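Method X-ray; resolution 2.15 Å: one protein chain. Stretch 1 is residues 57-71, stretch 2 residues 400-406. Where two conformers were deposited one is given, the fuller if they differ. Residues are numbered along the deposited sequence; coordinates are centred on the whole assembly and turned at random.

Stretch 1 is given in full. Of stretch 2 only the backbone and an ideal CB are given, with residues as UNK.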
# COMPACT_ATOMS: atom_id res chain seq x y z
N ASN A 57 27.05 -2.12 23.05
CA ASN A 57 27.79 -1.16 22.23
C ASN A 57 26.97 -0.72 21.02
O ASN A 57 27.05 0.43 20.59
CB ASN A 57 29.12 -1.77 21.79
CG ASN A 57 30.19 -1.63 22.84
OD1 ASN A 57 30.41 -0.55 23.38
ND2 ASN A 57 30.87 -2.74 23.15
N PHE A 58 26.16 -1.63 20.47
CA PHE A 58 25.25 -1.27 19.39
C PHE A 58 24.31 -0.16 19.83
O PHE A 58 24.21 0.89 19.19
CB PHE A 58 24.50 -2.53 18.95
CG PHE A 58 23.40 -2.29 17.94
CD1 PHE A 58 23.67 -2.29 16.58
CD2 PHE A 58 22.08 -2.14 18.35
CE1 PHE A 58 22.66 -2.10 15.66
CE2 PHE A 58 21.07 -1.95 17.43
CZ PHE A 58 21.36 -1.95 16.08
N LYS A 59 23.64 -0.36 20.98
CA LYS A 59 22.64 0.60 21.44
C LYS A 59 23.26 1.94 21.80
O LYS A 59 22.65 2.99 21.58
CB LYS A 59 21.86 0.03 22.63
CG LYS A 59 21.07 -1.25 22.33
CD LYS A 59 19.56 -1.03 22.51
CE LYS A 59 18.75 -2.31 22.33
NZ LYS A 59 17.30 -2.06 22.02
N LYS A 60 24.49 1.92 22.33
CA LYS A 60 25.17 3.14 22.74
C LYS A 60 25.74 3.92 21.56
O LYS A 60 25.63 5.15 21.51
CB LYS A 60 26.29 2.79 23.73
CG LYS A 60 26.79 3.97 24.55
CD LYS A 60 28.31 4.14 24.46
CE LYS A 60 29.05 2.83 24.66
NZ LYS A 60 30.47 2.91 24.18
N ASN A 61 26.36 3.24 20.58
CA ASN A 61 27.20 3.93 19.61
C ASN A 61 26.59 4.10 18.22
O ASN A 61 27.06 4.96 17.47
CB ASN A 61 28.54 3.20 19.44
CG ASN A 61 29.39 3.28 20.67
OD1 ASN A 61 29.22 4.17 21.51
ND2 ASN A 61 30.33 2.35 20.80
N VAL A 62 25.59 3.32 17.86
CA VAL A 62 24.99 3.40 16.52
C VAL A 62 23.80 4.33 16.61
O VAL A 62 22.88 4.09 17.41
CB VAL A 62 24.58 2.01 16.01
CG1 VAL A 62 23.82 2.13 14.69
CG2 VAL A 62 25.83 1.12 15.85
N PRO A 63 23.75 5.41 15.82
CA PRO A 63 22.65 6.36 15.94
C PRO A 63 21.39 5.87 15.25
O PRO A 63 21.41 5.09 14.29
CB PRO A 63 23.21 7.61 15.24
CG PRO A 63 24.08 7.03 14.16
CD PRO A 63 24.71 5.80 14.77
N VAL A 64 20.26 6.36 15.75
CA VAL A 64 18.98 6.14 15.10
C VAL A 64 18.84 7.17 13.98
O VAL A 64 18.92 8.37 14.23
CB VAL A 64 17.82 6.24 16.10
CG1 VAL A 64 16.49 5.91 15.42
CG2 VAL A 64 18.06 5.31 17.27
N VAL A 65 18.64 6.69 12.75
CA VAL A 65 18.75 7.54 11.58
C VAL A 65 17.47 7.47 10.76
O VAL A 65 16.65 6.56 10.91
CB VAL A 65 19.96 7.15 10.71
CG1 VAL A 65 21.23 7.35 11.49
CG2 VAL A 65 19.82 5.70 10.25
N THR A 66 17.32 8.46 9.88
CA THR A 66 16.31 8.48 8.83
C THR A 66 16.99 8.29 7.48
O THR A 66 18.22 8.34 7.38
CB THR A 66 15.53 9.79 8.81
OG1 THR A 66 16.44 10.88 8.59
CG2 THR A 66 14.76 10.00 10.11
N TYR A 67 16.17 8.12 6.44
CA TYR A 67 16.70 8.06 5.08
C TYR A 67 17.56 9.27 4.77
O TYR A 67 18.62 9.15 4.15
CB TYR A 67 15.56 7.97 4.07
CG TYR A 67 16.08 7.75 2.66
CD1 TYR A 67 16.44 6.49 2.23
CD2 TYR A 67 16.27 8.83 1.79
CE1 TYR A 67 16.92 6.28 0.94
CE2 TYR A 67 16.76 8.63 0.50
CZ TYR A 67 17.08 7.35 0.09
OH TYR A 67 17.56 7.11 -1.17
N GLU A 68 17.14 10.45 5.24
CA GLU A 68 17.91 11.67 4.98
C GLU A 68 19.34 11.55 5.49
O GLU A 68 20.28 12.05 4.85
CB GLU A 68 17.22 12.87 5.62
CG GLU A 68 15.98 13.37 4.92
CD GLU A 68 14.84 12.37 4.90
OE1 GLU A 68 13.99 12.48 4.00
OE2 GLU A 68 14.78 11.47 5.77
N ASP A 69 19.54 10.90 6.63
CA ASP A 69 20.89 10.86 7.21
C ASP A 69 21.81 9.92 6.44
O ASP A 69 23.03 10.09 6.48
CB ASP A 69 20.85 10.43 8.68
CG ASP A 69 19.93 11.29 9.53
OD1 ASP A 69 20.05 12.53 9.51
OD2 ASP A 69 19.09 10.69 10.25
N ILE A 70 21.27 8.89 5.79
CA ILE A 70 22.11 7.90 5.15
C ILE A 70 22.04 7.95 3.63
O ILE A 70 22.68 7.13 2.96
CB ILE A 70 21.80 6.48 5.67
CG1 ILE A 70 20.32 6.15 5.58
CG2 ILE A 70 22.22 6.37 7.14
CD1 ILE A 70 19.90 5.48 4.30
N ARG A 71 21.31 8.91 3.05
CA ARG A 71 21.17 8.95 1.60
C ARG A 71 22.52 9.02 0.88
O ARG A 71 22.68 8.47 -0.22
CB ARG A 71 20.31 10.15 1.20
CG ARG A 71 20.12 10.32 -0.30
CD ARG A 71 19.28 11.57 -0.58
NE ARG A 71 19.02 11.70 -2.01
CZ ARG A 71 18.40 12.73 -2.56
NH1 ARG A 71 17.98 13.74 -1.79
NH2 ARG A 71 18.19 12.75 -3.87
N UNK A 400 22.17 -3.38 4.65
CA UNK A 400 22.91 -2.15 4.90
C UNK A 400 22.17 -1.03 5.59
O UNK A 400 22.63 0.12 5.53
CB UNK A 400 23.43 -1.62 3.57
N UNK A 401 21.06 -1.30 6.27
CA UNK A 401 20.41 -0.30 7.13
C UNK A 401 20.58 -0.69 8.60
O UNK A 401 20.44 -1.87 8.96
CB UNK A 401 18.93 -0.17 6.78
N UNK A 402 20.87 0.30 9.44
CA UNK A 402 21.16 0.08 10.85
C UNK A 402 20.36 1.09 11.65
O UNK A 402 20.53 2.30 11.48
CB UNK A 402 22.66 0.20 11.14
N UNK A 403 19.45 0.59 12.50
CA UNK A 403 18.60 1.42 13.36
C UNK A 403 17.94 2.53 12.56
O UNK A 403 18.08 3.72 12.85
CB UNK A 403 19.42 2.02 14.51
N UNK A 404 17.19 2.11 11.55
CA UNK A 404 16.68 3.00 10.53
C UNK A 404 15.19 3.20 10.77
O UNK A 404 14.44 2.23 10.95
CB UNK A 404 16.95 2.45 9.13
N UNK A 405 14.76 4.44 10.76
CA UNK A 405 13.39 4.78 11.06
C UNK A 405 12.53 4.59 9.82
O UNK A 405 12.80 5.18 8.77
CB UNK A 405 13.29 6.22 11.58
N UNK A 406 11.49 3.77 9.96
CA UNK A 406 10.68 3.34 8.84
C UNK A 406 9.60 4.35 8.50
O UNK A 406 9.15 4.40 7.35
CB UNK A 406 10.05 1.98 9.14

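At position 400 phi/psi is 87/19, and nothing of the first stretch lies within 5.5 Å of the ideal CB. Positive phi favours glycine, and the residue is Gly 400.

Position 401 points its CA-to-CB bond sideways, with no atom of the first stretch near. A side chain of some length could still reach the apolar end of Ile 70, so leucine, methionine or isoleucine would serve. Leu 401 does this, its CD2 lying 4.0 Å from CD1 of Ile 70.

At position 402 CA-to-CB points toward the first stretch, and the ideal CB lies 4.2 Å from Val 62 CG1 and 5.1 Å from Phe 58 CE1. These apolar neighbours suit aliphatic or aromatic residues. Tyr 402 packs its CB against Val 62 CG1, but its end leads away and the hydroxyl bonds elsewhere in the structure. A water donates to both Tyr 402 O and Pro 63 O, joining carbonyls that, both being acceptors, cannot bond to each other.

Position 403 combines phi/psi of 49/58 with a CB directed toward the end of the first helix, 3.7 Å from Pro 63 O. The carbonyls of Lys 59 and Val 62 await a donor there, with the ring of Phe 58 to one side; a long lysine or arginine could reach them. Arg 403 does so: NH1 donates to Val 62 O at 2.8 Å and weakly to Lys 59 O at 3.1 Å. Its CG lies 3.2 Å from Phe 58 CZ, while the guanidinium has Phe 58 CD2 over one face and Val 64 CG2 over the other. Its backbone O accepts from Val 65 N at 3.0 Å.

Position 404 is bridged to Val 65, but its CA-to-CB bond points away. Only a long side chain that bends back could reach Tyr 67 and Ile 70; an aromatic fits well. Tyr 404 does this: CE2 lies 4.1 Å from Ile 70 CD1, and OH lies 3.5 Å from Tyr 67 CB.

Position 405 points toward the first stretch, its ideal CB 4.3 Å from Thr 66 CG2. A beta-branched residue or a long chain with an aliphatic stem would suit. In Arg 405, CG packs 3.7 Å from Val 64 CG1, and Thr 66 CG2 lies over one guanidinium face. Its N donates to Val 65 O at 2.8 Å.

Position 406 points away, leaving the choice open; Val 406 makes no contact here.

Stretch 2, residues 400-406: GLYRYRV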
# COMPACT_ATOMS: atom_id res chain seq x y z
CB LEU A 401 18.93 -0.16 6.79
CG LEU A 401 18.68 0.22 5.32
CD1 LEU A 401 17.20 0.28 5.05
CD2 LEU A 401 19.34 1.56 5.00
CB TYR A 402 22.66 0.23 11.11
CG TYR A 402 23.47 -0.69 10.22
CD1 TYR A 402 23.69 -2.01 10.59
CD2 TYR A 402 23.97 -0.24 9.00
CE1 TYR A 402 24.42 -2.86 9.78
CE2 TYR A 402 24.71 -1.08 8.18
CZ TYR A 402 24.92 -2.39 8.58
OH TYR A 402 25.63 -3.25 7.79
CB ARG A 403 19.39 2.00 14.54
CG ARG A 403 20.28 0.98 15.21
CD ARG A 403 20.80 1.49 16.53
NE ARG A 403 19.80 1.39 17.59
CZ ARG A 403 19.88 2.03 18.75
NH1 ARG A 403 20.91 2.83 19.00
NH2 ARG A 403 18.93 1.87 19.65
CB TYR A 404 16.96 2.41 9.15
CG TYR A 404 16.26 3.06 7.98
CD1 TYR A 404 14.95 2.72 7.65
CD2 TYR A 404 16.93 3.98 7.17
CE1 TYR A 404 14.31 3.29 6.55
CE2 TYR A 404 16.29 4.57 6.07
CZ TYR A 404 14.98 4.21 5.76
OH TYR A 404 14.34 4.77 4.67
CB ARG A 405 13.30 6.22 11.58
CG ARG A 405 13.77 6.33 13.02
CD ARG A 405 13.92 7.79 13.42
NE ARG A 405 12.62 8.44 13.48
CZ ARG A 405 12.46 9.75 13.62
NH1 ARG A 405 13.52 10.54 13.72
NH2 ARG A 405 11.24 10.27 13.66
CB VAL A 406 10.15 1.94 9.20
CG1 VAL A 406 8.84 1.65 8.54
CG2 VAL A 406 11.20 0.89 8.84
O HOH W 1 22.65 3.97 12.15
O HOH W 2 13.39 7.24 7.05
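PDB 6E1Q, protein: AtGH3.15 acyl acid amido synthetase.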